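Local atomic coordinates of purine phosphoribosyltransferase (Pyrococcus horikoshii, PDB entry 1VDM), a protein that probably acts as a glycosyltransferase of the phosphoribosyltransferase type, joining purine bases to phosphoribosyl groups. Residues R13-L18 against S45-D50; V101-V106 against I114-L119. One frame throughout, in Å; residues are numbered along the deposited sequence.

Overall arrangement
From the N terminus, the chain runs along helix 8-23, passes through central strand 29-33 and returns along helix 38-47, whose end meets the first helix at contact 1 and closes a loop of 26 residues. The sheet then grows through strands 53-61, 70-73 and 85-90. Helix 97-107 follows, and after a short turn strand 113-118 packs against it in contact 2. The two contacts are in series, neither nested nor crossed, with centres about 17 Å apart. Contact 1 joins two helices; contact 2 fixes a helix on the sheet. They meet where L18 CD1 lies 3.8 Å from C118 O and where A14 and I15 pack on L119.

Contact 1 of 2, residues R13-L18 against S45-D50; sequences RAIFAL and SHILGD
I47 reaches across from the end of helix 38-47 and sets one methyl against both I15 and F16 of helix 8-23. Its CB points at the partner helix but is still too distant to touch. CG1 lies anti to the carbonyl carbon (chi1 -54°) and comes to 4.5 Å from F16 CE1, while the CG2 branch meets neither residue. A fully extended second torsion (chi2 -178°) then carries CD1 into the interface, where it lies 3.7 Å from I15 CG2 and 3.8 Å from F16 CE1. F16 CD1 is next, 4.0 Å from I47 CD1, which puts the methyl beside one ortho-meta bond of the ring. The I47 side chain runs roughly perpendicular to that of F16 and at a slant to that of I15. Only the CG2 branch of I15 serves I47; the CG1 arm goes to L119.

The backbones are nearest at F16 and I47, 8.0 Å between their CA atoms. Helix 38-47 finishes here: L48 leaves helical geometry, and G49 N bonds back to H46 O at 3.2 Å. Apart from its contact with I47, the F16 ring stacks on F16 of a neighbouring subunit, while E146 of a different subunit packs on I47. This small apolar helix-helix contact is consistent with the type I phosphoribosyltransferase fold, in which helices preceding and following a central parallel strand pack together beside the sheet.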
ATOM      1  N   ARG G  13      -4.873  29.831  -6.007  1.00 27.04           N
ATOM      2  CA  ARG G  13      -5.446  30.416  -7.211  1.00 28.79           C
ATOM      3  C   ARG G  13      -4.796  31.758  -7.569  1.00 30.12           C
ATOM      4  O   ARG G  13      -4.598  32.073  -8.749  1.00 30.25           O
ATOM      5  CB  ARG G  13      -6.948  30.604  -7.051  1.00 26.62           C
ATOM      6  CG  ARG G  13      -7.725  29.328  -7.146  1.00 26.37           C
ATOM      7  CD  ARG G  13      -9.198  29.622  -7.062  1.00 28.05           C
ATOM      8  NE  ARG G  13      -9.659  29.795  -5.691  1.00 27.99           N
ATOM      9  CZ  ARG G  13     -10.913  30.079  -5.364  1.00 29.44           C
ATOM     10  NH1 ARG G  13     -11.831  30.238  -6.309  1.00 29.47           N
ATOM     11  NH2 ARG G  13     -11.260  30.157  -4.093  1.00 29.81           N
ATOM     12  N   ALA G  14      -4.463  32.540  -6.547  1.00 31.68           N
ATOM     13  CA  ALA G  14      -3.835  33.834  -6.758  1.00 32.14           C
ATOM     14  C   ALA G  14      -2.445  33.639  -7.332  1.00 33.40           C
ATOM     15  O   ALA G  14      -2.022  34.377  -8.222  1.00 33.20           O
ATOM     16  CB  ALA G  14      -3.749  34.600  -5.443  1.00 30.49           C
ATOM     17  N   ILE G  15      -1.727  32.650  -6.807  1.00 34.81           N
ATOM     18  CA  ILE G  15      -0.379  32.366  -7.279  1.00 34.78           C
ATOM     19  C   ILE G  15      -0.402  31.850  -8.713  1.00 36.60           C
ATOM     20  O   ILE G  15       0.470  32.190  -9.504  1.00 37.24           O
ATOM     21  CB  ILE G  15       0.317  31.324  -6.385  1.00 35.97           C
ATOM     22  CG1 ILE G  15       0.637  31.939  -5.028  1.00 33.42           C
ATOM     23  CG2 ILE G  15       1.600  30.827  -7.051  1.00 35.09           C
ATOM     24  CD1 ILE G  15       1.297  30.966  -4.081  1.00 35.31           C
ATOM     25  N   PHE G  16      -1.399  31.033  -9.045  1.00 37.77           N
ATOM     26  CA  PHE G  16      -1.509  30.494 -10.399  1.00 38.90           C
ATOM     27  C   PHE G  16      -1.781  31.606 -11.401  1.00 36.53           C
ATOM     28  O   PHE G  16      -1.237  31.596 -12.513  1.00 35.23           O
ATOM     29  CB  PHE G  16      -2.607  29.412 -10.485  1.00 41.31           C
ATOM     30  CG  PHE G  16      -2.117  28.021 -10.142  1.00 45.38           C
ATOM     31  CD1 PHE G  16      -1.107  27.415 -10.897  1.00 46.60           C
ATOM     32  CD2 PHE G  16      -2.635  27.326  -9.042  1.00 46.49           C
ATOM     33  CE1 PHE G  16      -0.612  26.135 -10.557  1.00 45.13           C
ATOM     34  CE2 PHE G  16      -2.148  26.050  -8.696  1.00 46.03           C
ATOM     35  CZ  PHE G  16      -1.133  25.458  -9.459  1.00 44.62           C
ATOM     36  N   ALA G  17      -2.609  32.567 -10.999  1.00 35.67           N
ATOM     37  CA  ALA G  17      -2.947  33.705 -11.851  1.00 34.83           C
ATOM     38  C   ALA G  17      -1.702  34.552 -12.108  1.00 35.10           C
ATOM     39  O   ALA G  17      -1.438  34.973 -13.232  1.00 34.86           O
ATOM     40  CB  ALA G  17      -4.032  34.546 -11.187  1.00 31.57           C
ATOM     41  N   LEU G  18      -0.934  34.798 -11.059  1.00 36.69           N
ATOM     42  CA  LEU G  18       0.277  35.584 -11.186  1.00 37.63           C
ATOM     43  C   LEU G  18       1.242  34.880 -12.125  1.00 39.38           C
ATOM     44  O   LEU G  18       1.854  35.510 -12.981  1.00 39.83           O
ATOM     45  CB  LEU G  18       0.922  35.782  -9.806  1.00 37.12           C
ATOM     46  CG  LEU G  18       0.080  36.612  -8.832  1.00 38.88           C
ATOM     47  CD1 LEU G  18       0.593  36.452  -7.401  1.00 39.20           C
ATOM     48  CD2 LEU G  18       0.118  38.076  -9.259  1.00 39.47           C
ATOM     49  N   SER G  45       8.675  29.688  -7.870  1.00 43.83           N
ATOM     50  CA  SER G  45       9.953  29.130  -8.303  1.00 45.85           C
ATOM     51  C   SER G  45       9.708  27.797  -9.017  1.00 47.32           C
ATOM     52  O   SER G  45      10.337  27.504 -10.030  1.00 48.02           O
ATOM     53  CB  SER G  45      10.874  28.902  -7.109  1.00 45.70           C
ATOM     54  OG  SER G  45      12.110  28.363  -7.538  1.00 46.66           O
ATOM     55  N   HIS G  46       8.789  27.002  -8.473  1.00 47.60           N
ATOM     56  CA  HIS G  46       8.428  25.706  -9.036  1.00 47.92           C
ATOM     57  C   HIS G  46       7.597  25.865 -10.313  1.00 48.51           C
ATOM     58  O   HIS G  46       7.958  25.333 -11.359  1.00 49.85           O
ATOM     59  CB  HIS G  46       7.626  24.889  -8.009  1.00 48.00           C
ATOM     60  CG  HIS G  46       8.454  24.333  -6.891  1.00 47.62           C
ATOM     61  ND1 HIS G  46       9.253  23.220  -7.038  1.00 48.58           N
ATOM     62  CD2 HIS G  46       8.605  24.734  -5.605  1.00 47.97           C
ATOM     63  CE1 HIS G  46       9.860  22.958  -5.893  1.00 48.18           C
ATOM     64  NE2 HIS G  46       9.483  23.862  -5.007  1.00 47.74           N
ATOM     65  N   ILE G  47       6.495  26.610 -10.220  1.00 48.69           N
ATOM     66  CA  ILE G  47       5.591  26.839 -11.347  1.00 46.91           C
ATOM     67  C   ILE G  47       6.231  27.450 -12.594  1.00 49.15           C
ATOM     68  O   ILE G  47       5.739  27.252 -13.702  1.00 50.52           O
ATOM     69  CB  ILE G  47       4.413  27.749 -10.944  1.00 44.29           C
ATOM     70  CG1 ILE G  47       3.701  27.183  -9.718  1.00 43.19           C
ATOM     71  CG2 ILE G  47       3.421  27.851 -12.092  1.00 44.84           C
ATOM     72  CD1 ILE G  47       2.498  27.996  -9.285  1.00 42.03           C
ATOM     73  N   LEU G  48       7.317  28.191 -12.425  1.00 50.23           N
ATOM     74  CA  LEU G  48       7.965  28.822 -13.566  1.00 52.29           C
ATOM     75  C   LEU G  48       9.218  28.105 -14.080  1.00 54.55           C
ATOM     76  O   LEU G  48      10.108  28.741 -14.652  1.00 56.36           O
ATOM     77  CB  LEU G  48       8.310  30.273 -13.226  1.00 50.70           C
ATOM     78  CG  LEU G  48       7.131  31.211 -12.951  1.00 49.49           C
ATOM     79  CD1 LEU G  48       7.668  32.566 -12.532  1.00 48.99           C
ATOM     80  CD2 LEU G  48       6.259  31.344 -14.189  1.00 48.53           C
ATOM     81  N   GLY G  49       9.293  26.792 -13.877  1.00 55.88           N
ATOM     82  CA  GLY G  49      10.443  26.043 -14.351  1.00 57.48           C
ATOM     83  C   GLY G  49      11.658  26.062 -13.438  1.00 58.66           C
ATOM     84  O   GLY G  49      12.781  26.296 -13.888  1.00 59.30           O
ATOM     85  N   ASP G  50      11.433  25.799 -12.157  1.00 59.60           N
ATOM     86  CA  ASP G  50      12.502  25.782 -11.163  1.00 60.81           C
ATOM     87  C   ASP G  50      13.576  26.841 -11.367  1.00 59.67           C
ATOM     88  O   ASP G  50      14.766  26.526 -11.361  1.00 60.42           O
ATOM     89  CB  ASP G  50      13.165  24.400 -11.106  1.00 62.48           C
ATOM     90  CG  ASP G  50      12.324  23.372 -10.361  1.00 66.31           C
ATOM     91  OD1 ASP G  50      12.798  22.224 -10.195  1.00 68.54           O
ATOM     92  OD2 ASP G  50      11.194  23.708  -9.938  1.00 65.94           O
TER

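Contact 2 of 2, residues V101-V106 against I114-L119; sequences VVIEEV and IKIACL
V106 N donates to V102 O at 3.1 Å, an ordinary helical bond; V106 lies on the side of the helix that faces strand 113-118, where it meets I114. V106 CG1 stands anti to the backbone N (chi1 179°), and this sends that methyl toward the strand. It meets I114 CD1 at 3.4 Å, the two side chains reaching toward each other tip to tip. I114 CG1 sits a little behind, 3.9 Å from V106 CG1.

One helical turn earlier, I103 makes the second pair. Its CB does not point straight at the strand, but an extended chain (chi2 179°) brings the end in, and I103 CD1 touches I116 CD1 at 3.4 Å. These two side chains run at about a right angle, and I116 CD1 also has I103 CG1 as a second neighbour at 4.0 Å. Since I114 and I116 are alternate residues of the strand, both project from the same face, and I103 and V106, three apart on the helix, face them in reverse order, I103 on I116 and V106 on I114.

V106 packs on V86 and I88 as well, so the helix spans both 85-90 and 113-118. K115 and A117 pair with strand 85-90 through their backbones, and D130 OD1 accepts from I116 N. With the two parallel strands adjacent and helix 97-107 between them in sequence, this is a beta-alpha-beta crossover. Across the interface itself the chemistry is wholly hydrocarbon: methyl contacts without directional bonds hold helix to strand, while backbone bonds run along the helix, to strand 85-90, and from I116 to D130 and Y131.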
ATOM      1  N   VAL G 101      13.324  49.013   0.238  1.00 52.33           N
ATOM      2  CA  VAL G 101      14.639  48.578   0.687  1.00 53.03           C
ATOM      3  C   VAL G 101      15.140  47.448  -0.215  1.00 54.42           C
ATOM      4  O   VAL G 101      16.315  47.401  -0.581  1.00 55.03           O
ATOM      5  CB  VAL G 101      14.596  48.058   2.130  1.00 53.59           C
ATOM      6  CG1 VAL G 101      15.984  47.619   2.566  1.00 54.42           C
ATOM      7  CG2 VAL G 101      14.068  49.139   3.055  1.00 54.69           C
ATOM      8  N   VAL G 102      14.235  46.538  -0.572  1.00 53.97           N
ATOM      9  CA  VAL G 102      14.581  45.402  -1.426  1.00 51.86           C
ATOM     10  C   VAL G 102      14.904  45.821  -2.859  1.00 51.70           C
ATOM     11  O   VAL G 102      15.760  45.218  -3.500  1.00 51.85           O
ATOM     12  CB  VAL G 102      13.441  44.351  -1.449  1.00 49.80           C
ATOM     13  CG1 VAL G 102      13.800  43.207  -2.368  1.00 48.01           C
ATOM     14  CG2 VAL G 102      13.197  43.833  -0.055  1.00 49.28           C
ATOM     15  N   ILE G 103      14.229  46.847  -3.366  1.00 51.02           N
ATOM     16  CA  ILE G 103      14.494  47.301  -4.724  1.00 52.15           C
ATOM     17  C   ILE G 103      15.875  47.937  -4.803  1.00 54.13           C
ATOM     18  O   ILE G 103      16.472  48.009  -5.874  1.00 54.99           O
ATOM     19  CB  ILE G 103      13.437  48.312  -5.199  1.00 50.31           C
ATOM     20  CG1 ILE G 103      12.059  47.653  -5.185  1.00 50.09           C
ATOM     21  CG2 ILE G 103      13.762  48.791  -6.604  1.00 48.44           C
ATOM     22  CD1 ILE G 103      10.941  48.563  -5.621  1.00 49.24           C
ATOM     23  N   GLU G 104      16.388  48.386  -3.663  1.00 57.39           N
ATOM     24  CA  GLU G 104      17.707  49.009  -3.614  1.00 60.18           C
ATOM     25  C   GLU G 104      18.821  47.971  -3.529  1.00 60.48           C
ATOM     26  O   GLU G 104      19.943  48.215  -3.968  1.00 61.46           O
ATOM     27  CB  GLU G 104      17.802  49.972  -2.425  1.00 61.48           C
ATOM     28  CG  GLU G 104      17.181  51.335  -2.683  1.00 65.39           C
ATOM     29  CD  GLU G 104      18.021  52.195  -3.618  1.00 68.14           C
ATOM     30  OE1 GLU G 104      17.514  53.241  -4.081  1.00 69.69           O
ATOM     31  OE2 GLU G 104      19.190  51.829  -3.882  1.00 68.10           O
ATOM     32  N   GLU G 105      18.515  46.819  -2.950  1.00 60.50           N
ATOM     33  CA  GLU G 105      19.509  45.760  -2.845  1.00 62.54           C
ATOM     34  C   GLU G 105      19.601  45.037  -4.192  1.00 62.38           C
ATOM     35  O   GLU G 105      20.641  44.473  -4.544  1.00 62.41           O
ATOM     36  CB  GLU G 105      19.117  44.779  -1.736  1.00 63.88           C
ATOM     37  CG  GLU G 105      19.074  45.404  -0.349  1.00 66.49           C
ATOM     38  CD  GLU G 105      20.394  46.044   0.041  1.00 68.75           C
ATOM     39  OE1 GLU G 105      21.419  45.327   0.069  1.00 70.51           O
ATOM     40  OE2 GLU G 105      20.406  47.264   0.315  1.00 69.72           O
ATOM     41  N   VAL G 106      18.505  45.075  -4.946  1.00 61.90           N
ATOM     42  CA  VAL G 106      18.448  44.439  -6.251  1.00 61.98           C
ATOM     43  C   VAL G 106      19.154  45.279  -7.310  1.00 62.39           C
ATOM     44  O   VAL G 106      19.666  44.745  -8.292  1.00 62.85           O
ATOM     45  CB  VAL G 106      16.997  44.203  -6.684  1.00 60.90           C
ATOM     46  CG1 VAL G 106      16.962  43.559  -8.051  1.00 59.37           C
ATOM     47  CG2 VAL G 106      16.303  43.318  -5.672  1.00 60.28           C
ATOM     48  N   ILE G 114      13.402  44.940 -13.514  1.00 56.15           N
ATOM     49  CA  ILE G 114      12.820  44.535 -12.244  1.00 54.12           C
ATOM     50  C   ILE G 114      11.309  44.676 -12.241  1.00 53.65           C
ATOM     51  O   ILE G 114      10.773  45.724 -12.595  1.00 55.87           O
ATOM     52  CB  ILE G 114      13.379  45.361 -11.076  1.00 53.43           C
ATOM     53  CG1 ILE G 114      14.888  45.141 -10.961  1.00 54.13           C
ATOM     54  CG2 ILE G 114      12.688  44.968  -9.783  1.00 50.64           C
ATOM     55  CD1 ILE G 114      15.565  46.061  -9.966  1.00 54.78           C
ATOM     56  N   LYS G 115      10.636  43.604 -11.842  1.00 50.69           N
ATOM     57  CA  LYS G 115       9.183  43.570 -11.760  1.00 47.83           C
ATOM     58  C   LYS G 115       8.836  43.157 -10.338  1.00 44.87           C
ATOM     59  O   LYS G 115       9.648  42.546  -9.649  1.00 43.45           O
ATOM     60  CB  LYS G 115       8.616  42.555 -12.747  1.00 50.22           C
ATOM     61  CG  LYS G 115       7.607  43.132 -13.723  1.00 54.04           C
ATOM     62  CD  LYS G 115       8.266  44.096 -14.701  1.00 55.18           C
ATOM     63  CE  LYS G 115       7.253  44.645 -15.693  1.00 56.62           C
ATOM     64  NZ  LYS G 115       7.882  45.671 -16.564  1.00 60.02           N
ATOM     65  N   ILE G 116       7.629  43.482  -9.898  1.00 42.95           N
ATOM     66  CA  ILE G 116       7.217  43.155  -8.538  1.00 40.76           C
ATOM     67  C   ILE G 116       5.863  42.478  -8.496  1.00 38.71           C
ATOM     68  O   ILE G 116       4.880  42.991  -9.047  1.00 37.81           O
ATOM     69  CB  ILE G 116       7.174  44.426  -7.668  1.00 42.79           C
ATOM     70  CG1 ILE G 116       8.595  44.972  -7.506  1.00 43.14           C
ATOM     71  CG2 ILE G 116       6.521  44.124  -6.321  1.00 43.33           C
ATOM     72  CD1 ILE G 116       8.654  46.349  -6.914  1.00 42.14           C
ATOM     73  N   ALA G 117       5.821  41.324  -7.832  1.00 35.39           N
ATOM     74  CA  ALA G 117       4.592  40.551  -7.716  1.00 33.95           C
ATOM     75  C   ALA G 117       4.209  40.338  -6.259  1.00 33.75           C
ATOM     76  O   ALA G 117       5.051  39.998  -5.425  1.00 32.63           O
ATOM     77  CB  ALA G 117       4.757  39.209  -8.418  1.00 32.63           C
ATOM     78  N   CYS G 118       2.928  40.536  -5.967  1.00 33.10           N
ATOM     79  CA  CYS G 118       2.398  40.382  -4.617  1.00 34.63           C
ATOM     80  C   CYS G 118       1.027  39.747  -4.660  1.00 33.29           C
ATOM     81  O   CYS G 118       0.326  39.825  -5.667  1.00 32.43           O
ATOM     82  CB  CYS G 118       2.265  41.744  -3.924  1.00 36.52           C
ATOM     83  SG  CYS G 118       3.808  42.546  -3.491  1.00 44.78           S
ATOM     84  N   LEU G 119       0.639  39.122  -3.559  1.00 31.96           N
ATOM     85  CA  LEU G 119      -0.676  38.521  -3.490  1.00 33.94           C
ATOM     86  C   LEU G 119      -1.704  39.645  -3.385  1.00 35.32           C
ATOM     87  O   LEU G 119      -2.753  39.605  -4.034  1.00 35.57           O
ATOM     88  CB  LEU G 119      -0.780  37.622  -2.265  1.00 30.96           C
ATOM     89  CG  LEU G 119       0.115  36.387  -2.265  1.00 31.73           C
ATOM     90  CD1 LEU G 119       0.048  35.697  -0.898  1.00 28.75           C
ATOM     91  CD2 LEU G 119      -0.347  35.449  -3.385  1.00 28.73           C
TER